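Side-chain contacts in VIN1 (Oscarella pearsei, PDB 6BFI), which binds actin filaments and may play a role in cell-cell adhesion: residues Val21-Leu26 against Met725-Ala730; Gly114-Met119 against Leu773-Ala778; Thr9-Ile14 against Ile763-Thr768. All coordinates share one frame; numbering follows the deposited sequence.

Contact 1: Val21-Leu26 against Met725-Ala730; sequences VGQLVL and MAKEIA
L26 and K727 meet tip to tip, and the touch is a van der Waals one. The CD1 methyl of L26 lies 3.5 Å from NZ of K727 and 3.9 Å from its CE, while the CG methylene of Q23 comes within 4.2 Å of the same K727 NZ. The helix backbones stay well apart, L26 CA and M725 CA being 11.5 Å from each other. A long side chain is well suited to bridging this gap: the flexible lysine chain is largely extended, with a kink at chi3 (-112°) directing its end, and the branched end of L26 comes out to meet it.

The polar side is slight. The ammonium group makes neither a hydrogen bond nor a salt bridge with the facing segment. Both K727 and L26 are partly exposed, so the charge probably remains near solvent.

This is peripheral side-chain packing between helix 8-32 and helix 718-745, a small surface contact among other helix packing. L26 also touches A720 and V25 touches I723, both on helix 718-745; V21 meets T775 of helix 763-778. M725 and A726 pack on helix 690-710, whereas Q23 and L24 of 21-26 lean on L43 of helix 41-59.

Contact 2: Gly114-Met119 against Leu773-Ala778; sequences GVINGM and LATVKA
I116 and V776 point their CB atoms at each other, and their branched side chains meet at a slant rather than head-on. The CG2 methyl of I116 lies 3.7 Å from CG2 of V776, and the other branch of the isoleucine brings I116 CD1 to 4.0 Å from that same V776 methyl. Both branches of the isoleucine thus touch the one methyl from the same side. With chi1 at -56°, I116 sets CG1 beside its backbone N and CG2 opposite it, which spreads the two branches along the neighbouring helix.

T775 approaches differently. Its side chain crosses that of I116 at about a right angle, and T775 CG2 comes to 4.0 Å from I116 CD1. The hydroxyl of T775 is turned to the K771 carbonyl of its own helix, so threonine presents a methyl to the interface while its polar atom is satisfied. On the outer flank, N117 OD1 stands 4.3 Å from V776 CG1, a loose contact at the partly exposed margin.

The axes of helices 114-119 and 773-778 run 10.4 Å apart with a crossing angle of -126°, a spacing that beta-branched side chains can fill. Cohesion here comes from buried methyl groups, a hydrophobic join between helix 102-145 and helix 763-778 that probably owes what specificity it has to shape rather than to directed polar bonds.

Contact 3: Thr9-Ile14 against Ile763-Thr768; sequences TLESVI and IPTIST
E11 reaches T765 and T768 because its side chain is drawn out straight: chi1 of 163° swings CG away from the backbone N, and the chain stays extended beyond it. In T765, chi1 of 46° puts OG1 between the backbone N and the carbonyl carbon and leaves the CG2 methyl beside the N, where the glutamate can come upon it.

The two side chains cross at about a right angle. E11 OE1 sits 4.2 Å from T765 CG2, a contact of carboxylate oxygen with methyl. Further back, the CG methylene of E11 lies 4.2 Å from CG2 of T768, so the glutamate rests its aliphatic part on one threonine and its polar end near the other.

The threonine hydroxyls are engaged within their own chain segment. T765 OG1 hydrogen-bonds to the carbonyl of R762. T768 OG1 donates to P764 O at 3.0 Å from a position 40° above the carbonyl plane, and S767 OG donates to P764 O at 2.7 Å. The backbone N of T768 also bonds to that oxygen, so three donors grip it. Proline suits this first turn of helix 763-778, where a missing N-H costs no helical bond.

Helix 8-32 here meets the start of helix 763-778. E11 also touches T183 of a loop, and I766 packs on helix 786-817.

Since the hydroxyls have partners at home, threonine offers methyls to E11, and the carboxylate gains no hydrogen bond from this segment. The contact is thus a weak, partly exposed one, in which van der Waals touch acts without a salt bridge.

Overall arrangement
All three contacts join helices of the first 145 residues to helices near the C-terminus, more than 650 residues later. The centres of contacts 1 and 2 are about 12 Å apart. Those of contacts 2 and 3 are about 13 Å apart, and those of contacts 1 and 3 about 15 Å. Contacts 1 and 3 share helix 8-32, contacts 2 and 3 share helix 763-778. A726 CB meets A774 CB at 3.5 Å, I116 CG2 lies 4.1 Å from I14 CG2, and A730 CB lies 4.1 Å from S767 CB. Contact 2 is buried, contacts 1 and 3 lie at the surface, and the three form a compact cluster, consistent with the head-to-tail association of closed vinculin.

Contact 1: Val21-Leu26 against Met725-Ala730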
# COMPACT_ATOMS: atom_id res chain seq x y z
N VAL A 21 0.18 17.63 32.29
CA VAL A 21 -0.99 17.20 33.05
C VAL A 21 -0.79 15.78 33.57
O VAL A 21 -1.06 15.48 34.74
CB VAL A 21 -2.25 17.32 32.19
CG1 VAL A 21 -3.33 16.39 32.68
CG2 VAL A 21 -2.75 18.76 32.17
N GLY A 22 -0.31 14.89 32.70
CA GLY A 22 0.03 13.55 33.14
C GLY A 22 1.00 13.56 34.31
O GLY A 22 0.85 12.79 35.25
N GLN A 23 1.99 14.46 34.26
CA GLN A 23 2.91 14.57 35.39
C GLN A 23 2.21 15.08 36.64
O GLN A 23 2.60 14.71 37.76
CB GLN A 23 4.09 15.47 35.03
CG GLN A 23 5.11 14.81 34.12
CD GLN A 23 6.49 15.42 34.25
OE1 GLN A 23 6.64 16.54 34.75
NE2 GLN A 23 7.50 14.70 33.80
N LEU A 24 1.18 15.91 36.49
CA LEU A 24 0.39 16.32 37.65
C LEU A 24 -0.30 15.13 38.29
O LEU A 24 -0.30 14.98 39.52
CB LEU A 24 -0.63 17.38 37.25
CG LEU A 24 -0.10 18.80 37.08
CD1 LEU A 24 -1.20 19.73 36.57
CD2 LEU A 24 0.47 19.31 38.39
N VAL A 25 -0.90 14.26 37.47
CA VAL A 25 -1.52 13.05 38.01
C VAL A 25 -0.48 12.16 38.67
O VAL A 25 -0.72 11.61 39.76
CB VAL A 25 -2.29 12.31 36.90
CG1 VAL A 25 -2.86 11.00 37.43
CG2 VAL A 25 -3.39 13.18 36.34
N LEU A 26 0.69 12.01 38.05
CA LEU A 26 1.73 11.16 38.61
C LEU A 26 2.21 11.69 39.96
O LEU A 26 2.47 10.91 40.88
CB LEU A 26 2.91 11.05 37.64
CG LEU A 26 2.67 10.40 36.27
CD1 LEU A 26 3.92 10.53 35.40
CD2 LEU A 26 2.28 8.94 36.43
N MET A 725 2.61 3.56 32.06
CA MET A 725 2.65 2.43 31.14
C MET A 725 2.61 2.90 29.69
O MET A 725 3.32 2.35 28.83
CB MET A 725 1.50 1.47 31.43
CG MET A 725 1.58 0.17 30.66
SD MET A 725 3.17 -0.64 30.89
CE MET A 725 3.13 -0.96 32.65
N ALA A 726 1.79 3.92 29.40
CA ALA A 726 1.76 4.47 28.05
C ALA A 726 3.11 5.04 27.65
O ALA A 726 3.57 4.83 26.52
CB ALA A 726 0.67 5.54 27.94
N LYS A 727 3.76 5.77 28.56
CA LYS A 727 5.07 6.33 28.24
C LYS A 727 6.10 5.23 28.02
O LYS A 727 6.95 5.33 27.13
CB LYS A 727 5.51 7.28 29.35
CG LYS A 727 4.60 8.49 29.51
CD LYS A 727 5.31 9.64 30.22
CE LYS A 727 4.73 9.89 31.60
NZ LYS A 727 5.43 11.01 32.29
N GLU A 728 6.03 4.15 28.82
CA GLU A 728 6.96 3.04 28.63
C GLU A 728 6.74 2.36 27.29
O GLU A 728 7.70 1.99 26.60
CB GLU A 728 6.82 2.04 29.78
CG GLU A 728 7.67 2.39 31.00
CD GLU A 728 7.22 1.67 32.26
OE1 GLU A 728 7.29 2.29 33.34
OE2 GLU A 728 6.81 0.50 32.17
N ILE A 729 5.47 2.18 26.89
CA ILE A 729 5.18 1.61 25.58
C ILE A 729 5.69 2.53 24.47
O ILE A 729 6.18 2.06 23.43
CB ILE A 729 3.67 1.34 25.43
CG1 ILE A 729 3.23 0.26 26.42
CG2 ILE A 729 3.34 0.90 24.01
CD1 ILE A 729 1.75 -0.03 26.38
N ALA A 730 5.60 3.84 24.68
CA ALA A 730 6.10 4.78 23.68
C ALA A 730 7.61 4.66 23.52
O ALA A 730 8.13 4.63 22.39
CB ALA A 730 5.71 6.21 24.06

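Contact 2: Gly114-Met119 against Leu773-Ala778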
# COMPACT_ATOMS: atom_id res chain seq x y z
N GLY A 114 -9.86 18.93 30.99
CA GLY A 114 -10.48 20.09 30.38
C GLY A 114 -9.49 20.98 29.66
O GLY A 114 -9.86 21.67 28.70
N VAL A 115 -8.23 21.01 30.10
CA VAL A 115 -7.25 21.81 29.38
C VAL A 115 -6.86 21.11 28.07
O VAL A 115 -6.63 21.77 27.05
CB VAL A 115 -6.02 22.10 30.26
CG1 VAL A 115 -6.40 23.02 31.41
CG2 VAL A 115 -5.40 20.81 30.77
N ILE A 116 -6.80 19.78 28.08
CA ILE A 116 -6.48 19.03 26.87
C ILE A 116 -7.61 19.16 25.86
O ILE A 116 -7.41 19.65 24.73
CB ILE A 116 -6.20 17.56 27.21
CG1 ILE A 116 -5.09 17.45 28.25
CG2 ILE A 116 -5.83 16.78 25.95
CD1 ILE A 116 -4.82 16.03 28.71
N ASN A 117 -8.82 18.73 26.24
CA ASN A 117 -9.95 18.82 25.32
C ASN A 117 -10.23 20.27 24.94
O ASN A 117 -10.55 20.57 23.78
CB ASN A 117 -11.19 18.18 25.95
CG ASN A 117 -11.07 16.67 26.06
OD1 ASN A 117 -10.33 16.04 25.31
ND2 ASN A 117 -11.81 16.09 27.00
N GLY A 118 -10.09 21.19 25.89
CA GLY A 118 -10.38 22.59 25.62
C GLY A 118 -9.40 23.22 24.65
O GLY A 118 -9.80 23.95 23.74
N MET A 119 -8.10 22.96 24.83
CA MET A 119 -7.12 23.41 23.85
C MET A 119 -7.41 22.81 22.48
O MET A 119 -7.35 23.51 21.45
CB MET A 119 -5.71 23.06 24.30
CG MET A 119 -5.13 24.00 25.34
SD MET A 119 -3.51 23.47 25.94
CE MET A 119 -2.53 24.95 25.64
N LEU A 773 -3.76 10.11 24.46
CA LEU A 773 -5.07 9.50 24.70
C LEU A 773 -5.11 8.76 26.02
O LEU A 773 -6.16 8.71 26.67
CB LEU A 773 -5.43 8.57 23.54
CG LEU A 773 -5.67 9.25 22.19
CD1 LEU A 773 -5.83 8.23 21.08
CD2 LEU A 773 -6.87 10.18 22.26
N ALA A 774 -3.99 8.16 26.44
CA ALA A 774 -3.93 7.54 27.76
C ALA A 774 -4.00 8.59 28.86
O ALA A 774 -4.62 8.37 29.90
CB ALA A 774 -2.67 6.70 27.89
N THR A 775 -3.35 9.74 28.65
CA THR A 775 -3.46 10.82 29.63
C THR A 775 -4.89 11.34 29.72
O THR A 775 -5.36 11.69 30.81
CB THR A 775 -2.50 11.96 29.27
OG1 THR A 775 -1.16 11.45 29.21
CG2 THR A 775 -2.57 13.07 30.31
N VAL A 776 -5.60 11.38 28.59
CA VAL A 776 -7.00 11.81 28.61
C VAL A 776 -7.87 10.78 29.31
O VAL A 776 -8.76 11.12 30.10
CB VAL A 776 -7.49 12.09 27.17
CG1 VAL A 776 -8.97 12.41 27.17
CG2 VAL A 776 -6.70 13.24 26.57
N LYS A 777 -7.62 9.49 29.05
CA LYS A 777 -8.41 8.43 29.67
C LYS A 777 -8.19 8.40 31.18
O LYS A 777 -9.13 8.17 31.95
CB LYS A 777 -8.05 7.08 29.05
CG LYS A 777 -8.60 5.87 29.80
CD LYS A 777 -10.12 5.85 29.80
CE LYS A 777 -10.64 4.65 30.57
NZ LYS A 777 -12.13 4.60 30.58
N ALA A 778 -6.95 8.63 31.63
CA ALA A 778 -6.66 8.59 33.06
C ALA A 778 -7.38 9.69 33.82
O ALA A 778 -7.75 9.50 34.99
CB ALA A 778 -5.15 8.69 33.29

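Contact 3: Thr9-Ile14 against Ile763-Thr768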
# COMPACT_ATOMS: atom_id res chain seq x y z
N THR A 9 0.25 21.53 14.13
CA THR A 9 0.04 22.52 15.18
C THR A 9 -0.71 21.90 16.36
O THR A 9 -0.36 22.15 17.52
CB THR A 9 -0.71 23.72 14.63
OG1 THR A 9 0.06 24.35 13.60
CG2 THR A 9 -0.99 24.73 15.74
N LEU A 10 -1.74 21.10 16.07
CA LEU A 10 -2.49 20.44 17.13
C LEU A 10 -1.58 19.56 17.98
O LEU A 10 -1.53 19.71 19.21
CB LEU A 10 -3.62 19.60 16.52
CG LEU A 10 -4.96 20.31 16.30
CD1 LEU A 10 -5.90 19.41 15.52
CD2 LEU A 10 -5.57 20.68 17.64
N GLU A 11 -0.86 18.64 17.35
CA GLU A 11 0.06 17.77 18.09
C GLU A 11 1.13 18.59 18.79
O GLU A 11 1.46 18.32 19.96
CB GLU A 11 0.68 16.75 17.14
CG GLU A 11 1.93 16.07 17.68
CD GLU A 11 2.56 15.14 16.66
OE1 GLU A 11 1.83 14.57 15.83
OE2 GLU A 11 3.80 14.98 16.70
N SER A 12 1.68 19.59 18.11
CA SER A 12 2.77 20.38 18.67
C SER A 12 2.35 21.09 19.95
O SER A 12 3.15 21.20 20.89
CB SER A 12 3.27 21.39 17.63
OG SER A 12 4.30 22.20 18.17
N VAL A 13 1.11 21.57 20.01
CA VAL A 13 0.61 22.26 21.20
C VAL A 13 0.14 21.29 22.27
O VAL A 13 0.47 21.43 23.45
CB VAL A 13 -0.50 23.26 20.80
CG1 VAL A 13 -1.28 23.71 22.03
CG2 VAL A 13 0.08 24.45 20.05
N ILE A 14 -0.65 20.30 21.88
CA ILE A 14 -1.32 19.44 22.85
C ILE A 14 -0.36 18.44 23.49
O ILE A 14 -0.53 18.08 24.67
CB ILE A 14 -2.52 18.73 22.18
CG1 ILE A 14 -3.59 19.77 21.81
CG2 ILE A 14 -3.11 17.65 23.07
CD1 ILE A 14 -4.83 19.18 21.20
N ILE A 763 4.70 4.71 13.11
CA ILE A 763 4.78 4.37 14.53
C ILE A 763 4.90 5.60 15.43
O ILE A 763 4.18 5.66 16.44
CB ILE A 763 5.93 3.37 14.76
CG1 ILE A 763 5.61 2.03 14.08
CG2 ILE A 763 6.17 3.16 16.25
CD1 ILE A 763 6.63 0.95 14.36
N PRO A 764 5.76 6.59 15.15
CA PRO A 764 5.91 7.70 16.11
C PRO A 764 4.62 8.45 16.40
O PRO A 764 4.33 8.74 17.57
CB PRO A 764 6.96 8.60 15.45
CG PRO A 764 6.92 8.24 14.00
CD PRO A 764 6.64 6.78 13.99
N THR A 765 3.83 8.76 15.37
CA THR A 765 2.56 9.43 15.60
C THR A 765 1.60 8.55 16.39
O THR A 765 0.84 9.04 17.23
CB THR A 765 1.92 9.85 14.27
OG1 THR A 765 1.99 8.76 13.34
CG2 THR A 765 2.64 11.05 13.70
N ILE A 766 1.64 7.23 16.15
CA ILE A 766 0.82 6.31 16.94
C ILE A 766 1.19 6.40 18.41
O ILE A 766 0.32 6.44 19.28
CB ILE A 766 0.96 4.87 16.42
CG1 ILE A 766 0.41 4.73 15.00
CG2 ILE A 766 0.22 3.92 17.33
CD1 ILE A 766 0.73 3.38 14.38
N SER A 767 2.49 6.43 18.71
CA SER A 767 2.91 6.43 20.11
C SER A 767 2.61 7.77 20.78
O SER A 767 2.21 7.81 21.95
CB SER A 767 4.40 6.10 20.22
OG SER A 767 5.19 7.06 19.53
N THR A 768 2.79 8.88 20.05
CA THR A 768 2.43 10.19 20.58
C THR A 768 0.94 10.25 20.89
O THR A 768 0.53 10.63 22.01
CB THR A 768 2.82 11.27 19.57
OG1 THR A 768 4.22 11.18 19.28
CG2 THR A 768 2.51 12.66 20.13